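Local structure of L-asparagine oxygenase (Streptomyces coelicolor, 2OG5) at residues R73-W79 / M135-G139; V215-S220 / E282-F287. The protein catalyses the iron(II)- and 2-oxoglutarate-dependent 3-hydroxylation of L-asparagine, which supplies (2S,3S)-3-hydroxyasparagine for a calcium-dependent lipopeptide antibiotic. All coordinates share one frame; numbering follows the deposited sequence.

Following the chain from its N terminus, interaction 1 comes first: the end of helix 66-76 and the turn after it meet the last part of helix 128-140, closing a loop of 55 residues that includes helix 81-92 and strand 99-103. Interaction 2 opens only after that loop is complete, joining the 215-220 link between two helices to helix 274-290 across 61 residues. The two contacts therefore neither nest nor cross. Interactions 1 and 2 lie on opposite sides of the chain's centre, and the nearest atoms of interaction 1 and interaction 2 are about 24 Å apart. The first ties together helices beside the eight-stranded sheet, the second the two ends of the long excursion between strands 207-211 and 292-294 of the smaller sheet in this jelly-roll enzyme.

Interaction 1 of 2, residues R73-W79 / M135-G139; sequences RNAWHAW and MTACG
The indole of W76 overlaps the backbone of helix 128-140 at G139, whose CA sits over one face of the five-membered ring, 3.5 Å from its centroid, in a CH-pi contact. With no side chain at G139, the ring comes this close to the helix, and NE1 of W76 lies 3.3 Å from CA of G139. CG of W76 stands trans to the backbone N (chi1 167°), which sends the ring across to the other helix, where CE3 approaches the M135 carbonyl oxygen and CZ3 the CA of T136. A corner of the W76 indole, CZ3, also sits over the centre of the ring of W79, at the end of the type I turn W76-W79, the two planes tilted by roughly 40°. M135 meets the indole of W79 at its edge, a Met-aromatic contact in which NE1 of W79 gives a weak but nearly straight hydrogen bond to SD of M135 (3.4 Å, 171°). SD of M135 also rests 3.5 Å from CB of A75. At the other end, CB of C138 packs 3.7 Å from CA of R73, whose guanidinium reaches past SG to a salt bridge with D142. A water links NE2 of H77 to the C138 carbonyl oxygen. Helix 42-58 covers M135 and A75 through I51. One indole face against a glycine, one indole edge against a thioether and the C138 side chain on R73 carry the packing, while the one direct hydrogen bond between the segments is a weak N-H to sulfur.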
ATOM      1  N   ARG A  73     -11.091   6.325 -14.011  1.00 18.93           N
ATOM      2  CA  ARG A  73     -12.362   5.891 -13.416  1.00 19.11           C
ATOM      3  C   ARG A  73     -13.285   5.293 -14.476  1.00 18.77           C
ATOM      4  O   ARG A  73     -13.848   4.220 -14.290  1.00 19.07           O
ATOM      5  CB  ARG A  73     -13.044   7.076 -12.732  1.00 19.39           C
ATOM      6  CG  ARG A  73     -14.302   6.733 -11.953  1.00 19.94           C
ATOM      7  CD  ARG A  73     -14.862   7.954 -11.232  1.00 21.43           C
ATOM      8  NE  ARG A  73     -13.891   8.374 -10.226  1.00 25.27           N
ATOM      9  CZ  ARG A  73     -13.154   9.474 -10.252  1.00 26.20           C
ATOM     10  NH1 ARG A  73     -13.263  10.384 -11.225  1.00 27.56           N
ATOM     11  NH2 ARG A  73     -12.290   9.659  -9.260  1.00 22.23           N
ATOM     12  N   ASN A  74     -13.427   5.995 -15.591  1.00 19.18           N
ATOM     13  CA  ASN A  74     -14.252   5.499 -16.686  1.00 19.32           C
ATOM     14  C   ASN A  74     -13.709   4.199 -17.273  1.00 19.30           C
ATOM     15  O   ASN A  74     -14.472   3.281 -17.582  1.00 19.31           O
ATOM     16  CB  ASN A  74     -14.391   6.574 -17.763  1.00 19.50           C
ATOM     17  CG  ASN A  74     -15.284   7.732 -17.315  1.00 20.27           C
ATOM     18  OD1 ASN A  74     -15.002   8.900 -17.616  1.00 24.84           O
ATOM     19  ND2 ASN A  74     -16.360   7.414 -16.604  1.00 21.03           N
ATOM     20  N   ALA A  75     -12.392   4.107 -17.416  1.00 19.17           N
ATOM     21  CA  ALA A  75     -11.764   2.910 -17.984  1.00 19.45           C
ATOM     22  C   ALA A  75     -11.896   1.708 -17.045  1.00 19.38           C
ATOM     23  O   ALA A  75     -12.033   0.577 -17.502  1.00 19.66           O
ATOM     24  CB  ALA A  75     -10.296   3.181 -18.320  1.00 19.55           C
ATOM     25  N   TRP A  76     -11.871   1.945 -15.735  1.00 19.54           N
ATOM     26  CA  TRP A  76     -12.088   0.857 -14.785  1.00 19.73           C
ATOM     27  C   TRP A  76     -13.382   0.098 -15.109  1.00 19.67           C
ATOM     28  O   TRP A  76     -13.445  -1.122 -15.041  1.00 19.46           O
ATOM     29  CB  TRP A  76     -12.145   1.389 -13.350  1.00 20.34           C
ATOM     30  CG  TRP A  76     -12.655   0.370 -12.407  1.00 20.21           C
ATOM     31  CD1 TRP A  76     -13.903   0.307 -11.868  1.00 20.57           C
ATOM     32  CD2 TRP A  76     -11.952  -0.782 -11.932  1.00 20.33           C
ATOM     33  NE1 TRP A  76     -14.016  -0.799 -11.071  1.00 21.25           N
ATOM     34  CE2 TRP A  76     -12.832  -1.489 -11.090  1.00 20.40           C
ATOM     35  CE3 TRP A  76     -10.663  -1.284 -12.133  1.00 20.98           C
ATOM     36  CZ2 TRP A  76     -12.453  -2.671 -10.439  1.00 20.78           C
ATOM     37  CZ3 TRP A  76     -10.292  -2.447 -11.484  1.00 21.47           C
ATOM     38  CH2 TRP A  76     -11.183  -3.128 -10.654  1.00 20.84           C
ATOM     39  N   HIS A  77     -14.424   0.834 -15.466  1.00 19.89           N
ATOM     40  CA  HIS A  77     -15.717   0.209 -15.702  1.00 20.27           C
ATOM     41  C   HIS A  77     -15.801  -0.597 -16.990  1.00 20.48           C
ATOM     42  O   HIS A  77     -16.785  -1.310 -17.194  1.00 20.46           O
ATOM     43  CB  HIS A  77     -16.820   1.254 -15.569  1.00 20.50           C
ATOM     44  CG  HIS A  77     -17.025   1.661 -14.150  1.00 21.48           C
ATOM     45  ND1 HIS A  77     -17.596   0.811 -13.231  1.00 24.54           N
ATOM     46  CD2 HIS A  77     -16.650   2.765 -13.463  1.00 24.39           C
ATOM     47  CE1 HIS A  77     -17.596   1.391 -12.044  1.00 24.56           C
ATOM     48  NE2 HIS A  77     -17.023   2.573 -12.154  1.00 24.61           N
ATOM     49  N   ALA A  78     -14.764  -0.513 -17.827  1.00 20.47           N
ATOM     50  CA  ALA A  78     -14.610  -1.414 -18.981  1.00 20.42           C
ATOM     51  C   ALA A  78     -13.959  -2.761 -18.625  1.00 20.64           C
ATOM     52  O   ALA A  78     -13.958  -3.677 -19.451  1.00 20.95           O
ATOM     53  CB  ALA A  78     -13.799  -0.730 -20.087  1.00 20.29           C
ATOM     54  N   TRP A  79     -13.384  -2.893 -17.425  1.00 20.49           N
ATOM     55  CA  TRP A  79     -12.753  -4.159 -17.020  1.00 20.80           C
ATOM     56  C   TRP A  79     -13.759  -5.310 -17.032  1.00 20.85           C
ATOM     57  O   TRP A  79     -14.960  -5.091 -16.864  1.00 20.74           O
ATOM     58  CB  TRP A  79     -12.149  -4.086 -15.614  1.00 20.49           C
ATOM     59  CG  TRP A  79     -10.849  -3.365 -15.480  1.00 20.35           C
ATOM     60  CD1 TRP A  79     -10.502  -2.185 -16.058  1.00 20.21           C
ATOM     61  CD2 TRP A  79      -9.735  -3.758 -14.661  1.00 19.78           C
ATOM     62  NE1 TRP A  79      -9.230  -1.816 -15.654  1.00 19.68           N
ATOM     63  CE2 TRP A  79      -8.740  -2.768 -14.803  1.00 19.96           C
ATOM     64  CE3 TRP A  79      -9.485  -4.849 -13.823  1.00 20.72           C
ATOM     65  CZ2 TRP A  79      -7.509  -2.835 -14.133  1.00 21.20           C
ATOM     66  CZ3 TRP A  79      -8.261  -4.920 -13.161  1.00 21.56           C
ATOM     67  CH2 TRP A  79      -7.290  -3.919 -13.320  1.00 21.21           C
ATOM     68  N   MET A 135      -6.736   3.031 -12.304  1.00 17.95           N
ATOM     69  CA  MET A 135      -8.022   2.370 -12.599  1.00 18.07           C
ATOM     70  C   MET A 135      -8.478   1.568 -11.382  1.00 18.16           C
ATOM     71  O   MET A 135      -9.615   1.711 -10.926  1.00 18.26           O
ATOM     72  CB  MET A 135      -7.930   1.461 -13.831  1.00 18.54           C
ATOM     73  CG  MET A 135      -7.847   2.216 -15.139  1.00 18.15           C
ATOM     74  SD  MET A 135      -7.946   1.164 -16.613  1.00 19.35           S
ATOM     75  CE  MET A 135      -6.399   0.253 -16.507  1.00 19.93           C
ATOM     76  N   THR A 136      -7.588   0.762 -10.815  1.00 18.03           N
ATOM     77  CA  THR A 136      -7.953  -0.067  -9.666  1.00 18.32           C
ATOM     78  C   THR A 136      -8.320   0.794  -8.457  1.00 18.36           C
ATOM     79  O   THR A 136      -9.263   0.479  -7.730  1.00 19.20           O
ATOM     80  CB  THR A 136      -6.839  -1.046  -9.281  1.00 18.78           C
ATOM     81  OG1 THR A 136      -6.443  -1.784 -10.447  1.00 19.05           O
ATOM     82  CG2 THR A 136      -7.314  -2.014  -8.199  1.00 18.79           C
ATOM     83  N   ALA A 137      -7.590   1.883  -8.240  1.00 18.31           N
ATOM     84  CA  ALA A 137      -7.903   2.790  -7.139  1.00 18.24           C
ATOM     85  C   ALA A 137      -9.317   3.337  -7.261  1.00 18.40           C
ATOM     86  O   ALA A 137     -10.050   3.427  -6.278  1.00 18.59           O
ATOM     87  CB  ALA A 137      -6.898   3.946  -7.093  1.00 18.44           C
ATOM     88  N   CYS A 138      -9.703   3.701  -8.484  1.00 19.03           N
ATOM     89  CA  CYS A 138     -11.048   4.213  -8.724  1.00 19.57           C
ATOM     90  C   CYS A 138     -12.141   3.151  -8.579  1.00 20.06           C
ATOM     91  O   CYS A 138     -13.312   3.487  -8.362  1.00 20.29           O
ATOM     92  CB  CYS A 138     -11.128   4.871 -10.106  1.00 19.65           C
ATOM     93  SG  CYS A 138     -10.247   6.414 -10.243  1.00 20.66           S
ATOM     94  N   GLY A 139     -11.789   1.877  -8.744  1.00 19.38           N
ATOM     95  CA  GLY A 139     -12.698   0.778  -8.473  1.00 20.00           C
ATOM     96  C   GLY A 139     -12.932   0.509  -7.000  1.00 19.81           C
ATOM     97  O   GLY A 139     -14.052   0.163  -6.592  1.00 21.41           O
TER
HETATM   98  O   HOH W   1     -15.953   3.179  -9.606  1.00 29.44           O

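Interaction 2 of 2, residues V215-S220 / E282-F287; sequences VLPLLS and ELQAHF
E282 grips S220 with both carboxylate oxygens, a pair of hydrogen bonds to the N-cap of helix 221-227, whose own side chain caps a backbone N of that helix. The backbone N of S220 donates to OE2 of E282 (2.9 Å) from the syn side, 22° out of the carboxylate plane, while OG of S220 donates to the syn lone pair of OE1 of E282 (2.8 Å). Two bonds to two different oxygens fix the rotation of the carboxylate. The E282 chain is extended, its CG trans to the backbone N (chi1 -167°), and it runs past L219 in the opposite direction to reach the cap. T223 adds a hydrogen bond to OE1, and a water bridges OE2 to the carbonyl oxygen of L218. Next to the carboxylate, leucines pack against the H286 imidazole: CD2 of L219 lies 3.5 Å from ND1 of H286, and CB of L218 3.6 Å from CD2 of H286. The apolar contacts follow, CD1 of L283 meeting CG2 of V215 and CD1 of L219, while CG1 of V215 touches CD1 of F287. The F287 end comes closest to the metal site, its side chain about 8 Å from that of the iron ligand H179; the rest is peripheral packing. Helix 274-290 itself positions the imidazole: ND1 of H286 donates to the E282 carbonyl oxygen (2.9 Å), which also accepts a hydrogen bond from the backbone N of H286, reaching it from the opposite face of its plane.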
ATOM      1  N   VAL A 215      -3.789 -12.730  14.449  1.00 21.91           N
ATOM      2  CA  VAL A 215      -3.080 -12.668  15.725  1.00 22.44           C
ATOM      3  C   VAL A 215      -3.961 -12.443  16.946  1.00 22.30           C
ATOM      4  O   VAL A 215      -3.634 -12.959  18.013  1.00 21.87           O
ATOM      5  CB  VAL A 215      -1.914 -11.644  15.733  1.00 23.22           C
ATOM      6  CG1 VAL A 215      -1.030 -11.832  14.497  1.00 24.26           C
ATOM      7  CG2 VAL A 215      -2.402 -10.244  15.818  1.00 23.72           C
ATOM      8  N   LEU A 216      -5.061 -11.701  16.811  1.00 22.34           N
ATOM      9  CA  LEU A 216      -5.882 -11.354  17.983  1.00 22.33           C
ATOM     10  C   LEU A 216      -6.228 -12.563  18.873  1.00 22.84           C
ATOM     11  O   LEU A 216      -6.059 -12.478  20.085  1.00 22.76           O
ATOM     12  CB  LEU A 216      -7.150 -10.583  17.584  1.00 22.21           C
ATOM     13  CG  LEU A 216      -8.011 -10.084  18.755  1.00 22.03           C
ATOM     14  CD1 LEU A 216      -7.251  -9.086  19.613  1.00 21.98           C
ATOM     15  CD2 LEU A 216      -9.305  -9.459  18.256  1.00 22.04           C
ATOM     16  N   PRO A 217      -6.685 -13.685  18.281  1.00 23.58           N
ATOM     17  CA  PRO A 217      -7.020 -14.851  19.126  1.00 23.83           C
ATOM     18  C   PRO A 217      -5.830 -15.500  19.838  1.00 24.09           C
ATOM     19  O   PRO A 217      -6.039 -16.302  20.750  1.00 24.96           O
ATOM     20  CB  PRO A 217      -7.631 -15.853  18.134  1.00 24.12           C
ATOM     21  CG  PRO A 217      -7.931 -15.079  16.904  1.00 24.87           C
ATOM     22  CD  PRO A 217      -6.955 -13.953  16.857  1.00 23.82           C
ATOM     23  N   LEU A 218      -4.606 -15.172  19.428  1.00 23.80           N
ATOM     24  CA  LEU A 218      -3.396 -15.765  20.014  1.00 24.10           C
ATOM     25  C   LEU A 218      -2.760 -14.909  21.117  1.00 24.01           C
ATOM     26  O   LEU A 218      -1.905 -15.394  21.869  1.00 24.24           O
ATOM     27  CB  LEU A 218      -2.355 -16.000  18.918  1.00 24.39           C
ATOM     28  CG  LEU A 218      -2.821 -16.720  17.651  1.00 25.68           C
ATOM     29  CD1 LEU A 218      -1.690 -16.790  16.635  1.00 27.03           C
ATOM     30  CD2 LEU A 218      -3.349 -18.112  17.984  1.00 27.13           C
ATOM     31  N   LEU A 219      -3.153 -13.645  21.214  1.00 23.77           N
ATOM     32  CA  LEU A 219      -2.552 -12.723  22.175  1.00 23.72           C
ATOM     33  C   LEU A 219      -3.046 -12.979  23.593  1.00 23.93           C
ATOM     34  O   LEU A 219      -4.192 -13.383  23.787  1.00 23.54           O
ATOM     35  CB  LEU A 219      -2.875 -11.281  21.793  1.00 23.92           C
ATOM     36  CG  LEU A 219      -2.363 -10.821  20.433  1.00 23.49           C
ATOM     37  CD1 LEU A 219      -2.860  -9.419  20.156  1.00 22.71           C
ATOM     38  CD2 LEU A 219      -0.844 -10.888  20.396  1.00 23.53           C
ATOM     39  N   SER A 220      -2.187 -12.713  24.574  1.00 24.23           N
ATOM     40  CA  SER A 220      -2.556 -12.871  25.977  1.00 24.44           C
ATOM     41  C   SER A 220      -3.536 -11.781  26.401  1.00 24.51           C
ATOM     42  O   SER A 220      -3.562 -10.686  25.827  1.00 24.57           O
ATOM     43  CB  SER A 220      -1.312 -12.856  26.873  1.00 24.56           C
ATOM     44  OG  SER A 220      -0.679 -11.589  26.896  1.00 24.93           O
ATOM     45  N   GLU A 282       4.882  -8.428  22.231  1.00 21.57           N
ATOM     46  CA  GLU A 282       4.103  -9.632  21.932  1.00 21.95           C
ATOM     47  C   GLU A 282       3.414  -9.526  20.573  1.00 21.75           C
ATOM     48  O   GLU A 282       3.335 -10.509  19.828  1.00 21.51           O
ATOM     49  CB  GLU A 282       3.064  -9.933  23.025  1.00 21.91           C
ATOM     50  CG  GLU A 282       2.471 -11.341  22.875  1.00 22.61           C
ATOM     51  CD  GLU A 282       1.367 -11.671  23.858  1.00 23.65           C
ATOM     52  OE1 GLU A 282       1.309 -11.052  24.942  1.00 25.56           O
ATOM     53  OE2 GLU A 282       0.554 -12.570  23.539  1.00 26.48           O
ATOM     54  N   LEU A 283       2.905  -8.340  20.255  1.00 21.90           N
ATOM     55  CA  LEU A 283       2.262  -8.111  18.967  1.00 21.97           C
ATOM     56  C   LEU A 283       3.245  -8.342  17.821  1.00 21.84           C
ATOM     57  O   LEU A 283       2.930  -9.059  16.870  1.00 22.25           O
ATOM     58  CB  LEU A 283       1.695  -6.697  18.918  1.00 21.98           C
ATOM     59  CG  LEU A 283       0.866  -6.324  17.691  1.00 21.71           C
ATOM     60  CD1 LEU A 283      -0.388  -7.175  17.609  1.00 22.25           C
ATOM     61  CD2 LEU A 283       0.513  -4.839  17.724  1.00 22.57           C
ATOM     62  N   GLN A 284       4.437  -7.760  17.928  1.00 22.32           N
ATOM     63  CA  GLN A 284       5.498  -7.975  16.938  1.00 21.81           C
ATOM     64  C   GLN A 284       5.811  -9.458  16.757  1.00 21.54           C
ATOM     65  O   GLN A 284       5.943  -9.937  15.625  1.00 21.17           O
ATOM     66  CB  GLN A 284       6.767  -7.198  17.322  1.00 23.09           C
ATOM     67  CG  GLN A 284       8.071  -7.583  16.557  1.00 24.16           C
ATOM     68  CD  GLN A 284       8.015  -7.389  15.050  1.00 29.20           C
ATOM     69  OE1 GLN A 284       7.226  -6.600  14.540  1.00 32.53           O
ATOM     70  NE2 GLN A 284       8.872  -8.115  14.324  1.00 29.98           N
ATOM     71  N   ALA A 285       5.940 -10.184  17.866  1.00 21.01           N
ATOM     72  CA  ALA A 285       6.221 -11.618  17.809  1.00 21.09           C
ATOM     73  C   ALA A 285       5.175 -12.386  17.010  1.00 20.66           C
ATOM     74  O   ALA A 285       5.526 -13.234  16.193  1.00 20.59           O
ATOM     75  CB  ALA A 285       6.333 -12.197  19.219  1.00 20.72           C
ATOM     76  N   HIS A 286       3.899 -12.089  17.245  1.00 21.19           N
ATOM     77  CA  HIS A 286       2.812 -12.790  16.556  1.00 21.37           C
ATOM     78  C   HIS A 286       2.652 -12.349  15.094  1.00 21.55           C
ATOM     79  O   HIS A 286       2.299 -13.169  14.240  1.00 22.70           O
ATOM     80  CB  HIS A 286       1.491 -12.644  17.319  1.00 21.94           C
ATOM     81  CG  HIS A 286       1.427 -13.475  18.562  1.00 21.80           C
ATOM     82  ND1 HIS A 286       1.827 -13.004  19.794  1.00 22.70           N
ATOM     83  CD2 HIS A 286       1.033 -14.756  18.760  1.00 23.94           C
ATOM     84  CE1 HIS A 286       1.679 -13.958  20.698  1.00 22.45           C
ATOM     85  NE2 HIS A 286       1.206 -15.033  20.096  1.00 22.81           N
ATOM     86  N   PHE A 287       2.924 -11.080  14.807  1.00 21.61           N
ATOM     87  CA  PHE A 287       2.993 -10.612  13.414  1.00 21.69           C
ATOM     88  C   PHE A 287       4.065 -11.402  12.678  1.00 21.64           C
ATOM     89  O   PHE A 287       3.857 -11.886  11.561  1.00 21.59           O
ATOM     90  CB  PHE A 287       3.382  -9.127  13.296  1.00 21.72           C
ATOM     91  CG  PHE A 287       2.287  -8.134  13.607  1.00 22.48           C
ATOM     92  CD1 PHE A 287       0.941  -8.430  13.442  1.00 21.61           C
ATOM     93  CD2 PHE A 287       2.641  -6.852  13.997  1.00 21.63           C
ATOM     94  CE1 PHE A 287      -0.038  -7.454  13.706  1.00 22.64           C
ATOM     95  CE2 PHE A 287       1.671  -5.886  14.254  1.00 23.17           C
ATOM     96  CZ  PHE A 287       0.342  -6.197  14.119  1.00 21.33           C
TER
HETATM   97  O   HOH W   2       0.357 -15.457  23.964  1.00 42.16           O